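Local coordinates for uncharacterized protein (Pyrococcus horikoshii, PDB 2P8T), which is of unknown function but may bind ATP and possibly has aminoacyl-tRNA ligase activity, at residues A[76-84]-A[187-195]; A[95-105]-A[161-172]. All coordinates share one frame; numbering follows the deposited sequence.

Contact 1: A[76-84]-A[187-195]; sequences IRDKLLSMF and KKEEITPEI
Ile76 faces Glu194, Leu80 faces Ile191 and Met83 faces Lys187, so the segments 76-84 and 187-195 run in opposite chain directions. Their backbones stay well apart, with Ile76 CA 7.8 Å from Glu194 CA, and no hydrogen bond crosses. The segment 187-195 follows on from helix 172-187 and enters helix 193-196, whose N-cap is Thr192: its OG1 accepts from Glu194 N at 3.2 Å. Side chains fill the gap between the backbones. Ile76 splits its branches: CD1 crosses the Glu194 side chain, 3.4 Å from Glu194 OE1 and also near its CB, while Ile76 CG2 rests 3.7 Å from Ile195 CG1. Leu80 CD2 and Ile195 CD1 meet tip to tip at 3.8 Å. Met83 CG sits between its backbone N and carbonyl carbon (chi1 63°), and a bend at chi3 (79°) brings Met83 CE within 3.7 Å of Glu190 O. Met83 CG also lies over one face of the Phe84 ring. Leu80 CD2 and Ile191 CD1 both approach the edge of that ring, and Phe84 CE1 touches Lys187 CG at 3.6 Å as the two side chains slide past each other in opposite directions. Beyond, Leu21 and Ile24 pack on Leu80, joining the contact to helix 17-26 of the N-terminal HTH-clan region. With no hydrogen bond between the segments, the contact rests mainly on apolar packing of mostly buried side chains, while Lys187 NZ is satisfied by Asn104 O.

Contact 2: A[95-105]-A[161-172]; sequences YPGIAIVVKNP and GDAVIITWAETP
Ile165 N donates to Ile100 O at 2.8 Å in a nearly straight bond (167°), and Ile100 N donates in turn to Ile165 O. This is one rung of the antiparallel ladder between strands 95-102 and 163-168, neighbours in a five-stranded antiparallel sheet. Ile98 with Thr167 and Val102 with Ala163 are hydrogen-bonded pairs too, and Ala169 N extends the ladder to Pro96 O. Ile98, Val102 and Thr167 put their side chains on the face packed against helix 172-187; Ala99, Val101, Val164 and Ile166 occupy the other. Gly97 pairs with Trp168 where a CB would collide with Thr167 O. At this end the Tyr95 ring and the five-membered ring of Trp168 are near parallel (30°) but slid apart, barely overlapping, and Glu170 OE1 reaches the phenol edge, 3.8 Å from Tyr95 CE1. An alanine at Tyr95 would keep CB against Trp168 CD1 but would probably leave Lys123 NZ without its hydroxyl partner and Glu170 OE1 without the ring edge beside it. At the other end Asp162 OD1 accepts a weak bond from Asn104 N, while OD2 accepts from Glu159 N. Val102 CG2, anti to the carbonyl carbon, meets Ile165 CD1 at 3.4 Å, tighter than usual van der Waals contact.

How the contacts relate
Centres of the two contacts lie about 17 Å apart, yet they meet at Lys103, just past strand 95-102. Met83 O of contact 1 and Lys103 N of contact 2 are 2.8 Å apart, a probable hydrogen bond, and Lys103 NZ turns back to Leu81 O, also at 2.8 Å, as well as to Phe84 O and Asp157. The other segment of contact 1 reaches this loop too, Lys187 NZ lying 2.9 Å from Lys103 O, at most a weak hydrogen bond. Helix 172-187 connects segment 161-172 directly to 187-195, and the Phe84 side chain touches Ile100 and Val102. The sheet of contact 2 is thereby tied to the helical N-terminal region through contact 1. No active site is established here.

Contact 1: A[76-84]-A[187-195]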
loop_
_atom_site.group_PDB
_atom_site.type_symbol
_atom_site.label_atom_id
_atom_site.label_comp_id
_atom_site.label_asym_id
_atom_site.label_seq_id
_atom_site.Cartn_x
_atom_site.Cartn_y
_atom_site.Cartn_z
ATOM N N ILE A 76 2.611 1.608 15.475
ATOM C CA ILE A 76 2.387 0.640 14.399
ATOM C C ILE A 76 2.665 1.239 13.023
ATOM O O ILE A 76 3.379 0.635 12.227
ATOM C CB ILE A 76 0.973 0.025 14.461
ATOM C CG1 ILE A 76 0.899 -0.961 15.627
ATOM C CG2 ILE A 76 0.645 -0.715 13.146
ATOM C CD1 ILE A 76 -0.555 -1.357 16.027
ATOM N N ARG A 77 2.102 2.418 12.755
ATOM C CA ARG A 77 2.328 3.129 11.493
ATOM C C ARG A 77 3.805 3.443 11.262
ATOM O O ARG A 77 4.309 3.327 10.137
ATOM C CB ARG A 77 1.535 4.430 11.458
ATOM C CG ARG A 77 1.264 4.923 10.032
ATOM C CD ARG A 77 0.457 6.229 9.977
ATOM N NE ARG A 77 0.036 6.480 8.592
ATOM C CZ ARG A 77 0.846 6.958 7.641
ATOM N NH1 ARG A 77 2.095 7.279 7.935
ATOM N NH2 ARG A 77 0.411 7.130 6.402
ATOM N N ASP A 78 4.497 3.862 12.320
ATOM C CA ASP A 78 5.927 4.164 12.196
ATOM C C ASP A 78 6.710 2.929 11.792
ATOM O O ASP A 78 7.594 2.986 10.921
ATOM C CB ASP A 78 6.487 4.774 13.488
ATOM C CG ASP A 78 5.973 6.173 13.746
ATOM O OD1 ASP A 78 5.366 6.789 12.842
ATOM O OD2 ASP A 78 6.190 6.675 14.870
ATOM N N LYS A 79 6.362 1.803 12.403
ATOM C CA LYS A 79 6.903 0.523 12.014
ATOM C C LYS A 79 6.600 0.181 10.539
ATOM O O LYS A 79 7.466 -0.332 9.856
ATOM C CB LYS A 79 6.411 -0.570 12.954
ATOM C CG LYS A 79 7.067 -0.515 14.350
ATOM C CD LYS A 79 6.350 -1.413 15.370
ATOM C CE LYS A 79 6.778 -1.073 16.802
ATOM N NZ LYS A 79 8.264 -1.248 16.976
ATOM N N LEU A 80 5.390 0.480 10.061
ATOM C CA LEU A 80 5.055 0.240 8.644
ATOM C C LEU A 80 5.892 1.091 7.708
ATOM O O LEU A 80 6.376 0.606 6.676
ATOM C CB LEU A 80 3.568 0.487 8.355
ATOM C CG LEU A 80 2.605 -0.595 8.838
ATOM C CD1 LEU A 80 1.160 -0.163 8.554
ATOM C CD2 LEU A 80 2.900 -1.938 8.144
ATOM N N LEU A 81 6.099 2.345 8.100
ATOM C CA LEU A 81 6.882 3.275 7.302
ATOM C C LEU A 81 8.375 2.997 7.346
ATOM O O LEU A 81 9.131 3.556 6.546
ATOM C CB LEU A 81 6.596 4.705 7.715
ATOM C CG LEU A 81 5.304 5.301 7.192
ATOM C CD1 LEU A 81 5.169 6.672 7.805
ATOM C CD2 LEU A 81 5.281 5.380 5.666
ATOM N N SER A 82 8.809 2.139 8.265
ATOM C CA SER A 82 10.186 1.627 8.235
ATOM C C SER A 82 10.408 0.590 7.127
ATOM O O SER A 82 11.548 0.361 6.722
ATOM C CB SER A 82 10.623 1.048 9.595
ATOM O OG SER A 82 10.124 -0.272 9.823
ATOM N N MET A 83 9.338 -0.044 6.647
ATOM C CA MET A 83 9.472 -1.095 5.637
ATOM C C MET A 83 8.846 -0.736 4.283
ATOM O O MET A 83 9.077 -1.424 3.282
ATOM C CB MET A 83 8.993 -2.470 6.169
ATOM C CG MET A 83 7.510 -2.649 6.571
ATOM S SD MET A 83 7.136 -4.212 7.513
ATOM C CE MET A 83 7.710 -3.710 9.124
ATOM N N PHE A 84 8.053 0.337 4.286
ATOM C CA PHE A 84 7.349 0.857 3.109
ATOM C C PHE A 84 7.466 2.369 3.042
ATOM O O PHE A 84 7.659 3.044 4.057
ATOM C CB PHE A 84 5.851 0.523 3.166
ATOM C CG PHE A 84 5.556 -0.934 3.358
ATOM C CD1 PHE A 84 5.970 -1.875 2.416
ATOM C CD2 PHE A 84 4.859 -1.363 4.484
ATOM C CE1 PHE A 84 5.708 -3.220 2.595
ATOM C CE2 PHE A 84 4.564 -2.693 4.663
ATOM C CZ PHE A 84 5.001 -3.635 3.722
ATOM N N LYS A 187 6.417 -8.598 2.380
ATOM C CA LYS A 187 6.810 -8.318 3.767
ATOM C C LYS A 187 6.003 -9.103 4.821
ATOM O O LYS A 187 6.007 -8.748 6.011
ATOM C CB LYS A 187 6.721 -6.815 4.033
ATOM C CG LYS A 187 7.846 -6.019 3.394
ATOM C CD LYS A 187 9.216 -6.514 3.906
ATOM C CE LYS A 187 10.289 -5.490 3.635
ATOM N NZ LYS A 187 11.589 -5.832 4.300
ATOM N N LYS A 188 5.335 -10.164 4.359
ATOM C CA LYS A 188 4.441 -11.016 5.162
ATOM C C LYS A 188 5.037 -11.399 6.523
ATOM O O LYS A 188 4.376 -11.288 7.559
ATOM C CB LYS A 188 4.122 -12.289 4.344
ATOM C CG LYS A 188 3.090 -13.267 4.942
ATOM C CD LYS A 188 2.994 -14.573 4.120
ATOM C CE LYS A 188 4.202 -15.510 4.306
ATOM N NZ LYS A 188 3.881 -16.968 3.986
ATOM N N GLU A 189 6.287 -11.849 6.511
ATOM C CA GLU A 189 6.946 -12.328 7.725
ATOM C C GLU A 189 7.337 -11.189 8.669
ATOM O O GLU A 189 7.680 -11.426 9.827
ATOM C CB GLU A 189 8.165 -13.193 7.363
ATOM C CG GLU A 189 7.803 -14.456 6.522
ATOM C CD GLU A 189 9.022 -15.252 6.060
ATOM O OE1 GLU A 189 9.564 -16.034 6.872
ATOM O OE2 GLU A 189 9.420 -15.117 4.882
ATOM N N GLU A 190 7.293 -9.952 8.180
ATOM C CA GLU A 190 7.745 -8.820 8.977
ATOM C C GLU A 190 6.609 -7.971 9.532
ATOM O O GLU A 190 6.849 -7.090 10.356
ATOM C CB GLU A 190 8.716 -7.940 8.174
ATOM C CG GLU A 190 9.848 -8.708 7.445
ATOM C CD GLU A 190 10.683 -9.571 8.356
ATOM O OE1 GLU A 190 11.081 -9.079 9.440
ATOM O OE2 GLU A 190 10.951 -10.743 7.979
ATOM N N ILE A 191 5.386 -8.217 9.060
ATOM C CA ILE A 191 4.198 -7.499 9.520
ATOM C C ILE A 191 3.974 -7.826 11.000
ATOM O O ILE A 191 3.967 -9.001 11.367
ATOM C CB ILE A 191 2.923 -7.909 8.720
ATOM C CG1 ILE A 191 3.072 -7.644 7.202
ATOM C CG2 ILE A 191 1.681 -7.211 9.270
ATOM C CD1 ILE A 191 3.246 -6.174 6.812
ATOM N N THR A 192 3.813 -6.793 11.828
ATOM C CA THR A 192 3.677 -6.946 13.296
ATOM C C THR A 192 2.450 -7.782 13.673
ATOM O O THR A 192 1.405 -7.672 13.018
ATOM C CB THR A 192 3.636 -5.562 14.039
ATOM O OG1 THR A 192 3.358 -5.755 15.439
ATOM C CG2 THR A 192 2.555 -4.681 13.483
ATOM N N PRO A 193 2.567 -8.619 14.726
ATOM C CA PRO A 193 1.384 -9.346 15.211
ATOM C C PRO A 193 0.223 -8.434 15.620
ATOM O O PRO A 193 -0.934 -8.848 15.542
ATOM C CB PRO A 193 1.904 -10.108 16.429
ATOM C CG PRO A 193 3.398 -10.212 16.211
ATOM C CD PRO A 193 3.774 -8.945 15.508
ATOM N N GLU A 194 0.532 -7.208 16.049
ATOM C CA GLU A 194 -0.488 -6.257 16.459
ATOM C C GLU A 194 -1.448 -5.942 15.319
ATOM O O GLU A 194 -2.613 -5.667 15.555
ATOM C CB GLU A 194 0.143 -4.967 16.999
ATOM C CG GLU A 194 1.141 -5.204 18.128
ATOM C CD GLU A 194 1.338 -3.994 19.035
ATOM O OE1 GLU A 194 1.258 -2.845 18.555
ATOM O OE2 GLU A 194 1.576 -4.201 20.249
ATOM N N ILE A 195 -0.947 -5.980 14.083
ATOM C CA ILE A 195 -1.790 -5.797 12.904
ATOM C C ILE A 195 -2.587 -7.070 12.612
ATOM O O ILE A 195 -3.792 -7.021 12.356
ATOM C CB ILE A 195 -0.956 -5.389 11.665
ATOM C CG1 ILE A 195 -0.427 -3.957 11.825
ATOM C CG2 ILE A 195 -1.785 -5.509 10.358
ATOM C CD1 ILE A 195 0.496 -3.499 10.688
#

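Contact 2: A[95-105]-A[161-172]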
loop_
_atom_site.group_PDB
_atom_site.type_symbol
_atom_site.label_atom_id
_atom_site.label_comp_id
_atom_site.label_asym_id
_atom_site.label_seq_id
_atom_site.Cartn_x
_atom_site.Cartn_y
_atom_site.Cartn_z
ATOM N N TYR A 95 -5.270 5.590 -16.089
ATOM C CA TYR A 95 -5.915 4.952 -14.930
ATOM C C TYR A 95 -5.288 5.414 -13.613
ATOM O O TYR A 95 -4.076 5.636 -13.565
ATOM C CB TYR A 95 -5.777 3.429 -15.023
ATOM C CG TYR A 95 -6.459 2.846 -16.227
ATOM C CD1 TYR A 95 -7.837 2.624 -16.226
ATOM C CD2 TYR A 95 -5.736 2.526 -17.367
ATOM C CE1 TYR A 95 -8.473 2.108 -17.339
ATOM C CE2 TYR A 95 -6.357 2.004 -18.482
ATOM C CZ TYR A 95 -7.727 1.790 -18.462
ATOM O OH TYR A 95 -8.349 1.257 -19.576
ATOM N N PRO A 96 -6.100 5.539 -12.539
ATOM C CA PRO A 96 -5.488 5.847 -11.232
ATOM C C PRO A 96 -4.574 4.724 -10.767
ATOM O O PRO A 96 -4.925 3.559 -10.897
ATOM C CB PRO A 96 -6.690 5.987 -10.284
ATOM C CG PRO A 96 -7.837 5.317 -10.988
ATOM C CD PRO A 96 -7.572 5.428 -12.455
ATOM N N GLY A 97 -3.424 5.089 -10.207
ATOM C CA GLY A 97 -2.469 4.124 -9.704
ATOM C C GLY A 97 -1.911 4.480 -8.338
ATOM O O GLY A 97 -2.156 5.574 -7.816
ATOM N N ILE A 98 -1.133 3.557 -7.774
ATOM C CA ILE A 98 -0.492 3.755 -6.485
ATOM C C ILE A 98 0.923 3.159 -6.557
ATOM O O ILE A 98 1.115 2.076 -7.098
ATOM C CB ILE A 98 -1.310 3.064 -5.349
ATOM C CG1 ILE A 98 -2.591 3.847 -5.047
ATOM C CG2 ILE A 98 -0.458 2.862 -4.076
ATOM C CD1 ILE A 98 -2.349 5.096 -4.176
ATOM N N ALA A 99 1.902 3.892 -6.040
ATOM C CA ALA A 99 3.253 3.392 -5.943
ATOM C C ALA A 99 3.602 3.253 -4.465
ATOM O O ALA A 99 3.290 4.150 -3.657
ATOM C CB ALA A 99 4.250 4.337 -6.648
ATOM N N ILE A 100 4.186 2.106 -4.128
ATOM C CA ILE A 100 4.720 1.845 -2.792
ATOM C C ILE A 100 6.135 1.269 -2.912
ATOM O O ILE A 100 6.366 0.267 -3.597
ATOM C CB ILE A 100 3.818 0.865 -1.968
ATOM C CG1 ILE A 100 2.359 1.344 -1.934
ATOM C CG2 ILE A 100 4.399 0.655 -0.559
ATOM C CD1 ILE A 100 1.379 0.382 -1.201
ATOM N N VAL A 101 7.083 1.900 -2.227
ATOM C CA VAL A 101 8.452 1.403 -2.154
ATOM C C VAL A 101 8.483 0.383 -1.030
ATOM O O VAL A 101 7.985 0.652 0.083
ATOM C CB VAL A 101 9.466 2.528 -1.828
ATOM C CG1 VAL A 101 10.905 1.982 -1.696
ATOM C CG2 VAL A 101 9.390 3.641 -2.848
ATOM N N VAL A 102 9.055 -0.780 -1.320
ATOM C CA VAL A 102 9.288 -1.812 -0.301
ATOM C C VAL A 102 10.784 -1.833 0.035
ATOM O O VAL A 102 11.629 -2.091 -0.825
ATOM C CB VAL A 102 8.849 -3.211 -0.778
ATOM C CG1 VAL A 102 9.067 -4.236 0.321
ATOM C CG2 VAL A 102 7.384 -3.193 -1.212
ATOM N N LYS A 103 11.089 -1.557 1.301
ATOM C CA LYS A 103 12.453 -1.397 1.758
ATOM C C LYS A 103 13.048 -2.738 2.084
ATOM O O LYS A 103 12.371 -3.592 2.646
ATOM C CB LYS A 103 12.493 -0.444 2.963
ATOM C CG LYS A 103 12.164 0.983 2.549
ATOM C CD LYS A 103 11.396 1.765 3.602
ATOM C CE LYS A 103 11.235 3.208 3.148
ATOM N NZ LYS A 103 10.441 4.063 4.078
ATOM N N ASN A 104 14.319 -2.913 1.725
ATOM C CA ASN A 104 15.035 -4.196 1.834
ATOM C C ASN A 104 14.156 -5.422 1.548
ATOM O O ASN A 104 13.945 -6.246 2.444
ATOM C CB ASN A 104 15.778 -4.321 3.190
ATOM C CG ASN A 104 16.618 -5.619 3.294
ATOM O OD1 ASN A 104 17.348 -5.980 2.364
ATOM N ND2 ASN A 104 16.492 -6.322 4.420
ATOM N N PRO A 105 13.642 -5.548 0.297
ATOM C CA PRO A 105 12.727 -6.630 -0.055
ATOM C C PRO A 105 13.438 -7.973 -0.136
ATOM O O PRO A 105 14.666 -8.011 -0.265
ATOM C CB PRO A 105 12.235 -6.227 -1.451
ATOM C CG PRO A 105 13.389 -5.448 -2.020
ATOM C CD PRO A 105 13.909 -4.670 -0.862
ATOM N N GLY A 161 18.372 -1.305 -4.245
ATOM C CA GLY A 161 17.944 -2.593 -3.753
ATOM C C GLY A 161 16.489 -2.633 -3.338
ATOM O O GLY A 161 15.921 -3.715 -3.196
ATOM N N ASP A 162 15.893 -1.467 -3.118
ATOM C CA ASP A 162 14.493 -1.413 -2.756
ATOM C C ASP A 162 13.665 -1.932 -3.946
ATOM O O ASP A 162 14.143 -1.966 -5.089
ATOM C CB ASP A 162 14.052 0.014 -2.396
ATOM C CG ASP A 162 14.554 0.486 -1.036
ATOM O OD1 ASP A 162 15.076 -0.330 -0.227
ATOM O OD2 ASP A 162 14.378 1.696 -0.767
ATOM N N ALA A 163 12.442 -2.347 -3.662
ATOM C CA ALA A 163 11.473 -2.693 -4.707
ATOM C C ALA A 163 10.475 -1.563 -4.825
ATOM O O ALA A 163 10.242 -0.821 -3.867
ATOM C CB ALA A 163 10.766 -4.016 -4.389
ATOM N N VAL A 164 9.901 -1.397 -6.007
ATOM C CA VAL A 164 8.915 -0.347 -6.197
ATOM C C VAL A 164 7.688 -0.976 -6.834
ATOM O O VAL A 164 7.749 -1.437 -7.984
ATOM C CB VAL A 164 9.440 0.842 -7.066
ATOM C CG1 VAL A 164 8.358 1.935 -7.117
ATOM C CG2 VAL A 164 10.729 1.434 -6.485
ATOM N N ILE A 165 6.593 -1.012 -6.090
ATOM C CA ILE A 165 5.331 -1.589 -6.580
ATOM C C ILE A 165 4.566 -0.479 -7.207
ATOM O O ILE A 165 4.372 0.555 -6.569
ATOM C CB ILE A 165 4.465 -2.118 -5.417
ATOM C CG1 ILE A 165 5.188 -3.234 -4.678
ATOM C CG2 ILE A 165 3.075 -2.583 -5.891
ATOM C CD1 ILE A 165 4.654 -3.408 -3.234
ATOM N N ILE A 166 4.111 -0.677 -8.444
ATOM C CA ILE A 166 3.190 0.296 -9.058
ATOM C C ILE A 166 1.987 -0.443 -9.610
ATOM O O ILE A 166 2.132 -1.251 -10.517
ATOM C CB ILE A 166 3.846 1.095 -10.209
ATOM C CG1 ILE A 166 5.128 1.772 -9.714
ATOM C CG2 ILE A 166 2.852 2.158 -10.788
ATOM C CD1 ILE A 166 6.013 2.337 -10.788
ATOM N N THR A 167 0.816 -0.184 -9.042
ATOM C CA THR A 167 -0.426 -0.772 -9.579
ATOM C C THR A 167 -1.307 0.315 -10.177
ATOM O O THR A 167 -1.202 1.505 -9.800
ATOM C CB THR A 167 -1.247 -1.492 -8.484
ATOM O OG1 THR A 167 -1.655 -0.542 -7.492
ATOM C CG2 THR A 167 -0.456 -2.615 -7.831
ATOM N N TRP A 168 -2.208 -0.082 -11.074
ATOM C CA TRP A 168 -3.253 0.832 -11.531
ATOM C C TRP A 168 -4.530 0.057 -11.738
ATOM O O TRP A 168 -4.500 -1.163 -11.867
ATOM C CB TRP A 168 -2.846 1.607 -12.798
ATOM C CG TRP A 168 -2.537 0.762 -13.982
ATOM C CD1 TRP A 168 -3.371 0.488 -15.052
ATOM C CD2 TRP A 168 -1.299 0.092 -14.256
ATOM N NE1 TRP A 168 -2.714 -0.318 -15.965
ATOM C CE2 TRP A 168 -1.447 -0.577 -15.498
ATOM C CE3 TRP A 168 -0.072 -0.002 -13.574
ATOM C CZ2 TRP A 168 -0.410 -1.321 -16.069
ATOM C CZ3 TRP A 168 0.955 -0.755 -14.133
ATOM C CH2 TRP A 168 0.774 -1.408 -15.372
ATOM N N ALA A 169 -5.653 0.761 -11.721
ATOM C CA ALA A 169 -6.954 0.100 -11.686
ATOM C C ALA A 169 -8.033 1.077 -12.126
ATOM O O ALA A 169 -7.732 2.214 -12.494
ATOM C CB ALA A 169 -7.238 -0.420 -10.272
ATOM N N GLU A 170 -9.284 0.634 -12.086
ATOM C CA GLU A 170 -10.407 1.476 -12.495
ATOM C C GLU A 170 -10.679 2.578 -11.480
ATOM O O GLU A 170 -11.156 3.656 -11.843
ATOM C CB GLU A 170 -11.670 0.632 -12.718
ATOM C CG GLU A 170 -11.504 -0.501 -13.738
ATOM C CD GLU A 170 -11.593 -0.069 -15.196
ATOM O OE1 GLU A 170 -11.612 1.153 -15.488
ATOM O OE2 GLU A 170 -11.653 -0.971 -16.066
ATOM N N THR A 171 -10.362 2.309 -10.214
ATOM C CA THR A 171 -10.591 3.272 -9.135
ATOM C C THR A 171 -9.333 3.374 -8.278
ATOM O O THR A 171 -8.568 2.415 -8.217
ATOM C CB THR A 171 -11.810 2.876 -8.246
ATOM O OG1 THR A 171 -11.505 1.715 -7.473
ATOM C CG2 THR A 171 -13.072 2.605 -9.084
ATOM N N PRO A 172 -9.106 4.538 -7.634
ATOM C CA PRO A 172 -8.008 4.655 -6.681
ATOM C C PRO A 172 -8.042 3.591 -5.576
ATOM O O PRO A 172 -6.986 3.121 -5.158
ATOM C CB PRO A 172 -8.194 6.055 -6.098
ATOM C CG PRO A 172 -8.908 6.816 -7.170
ATOM C CD PRO A 172 -9.821 5.820 -7.805
#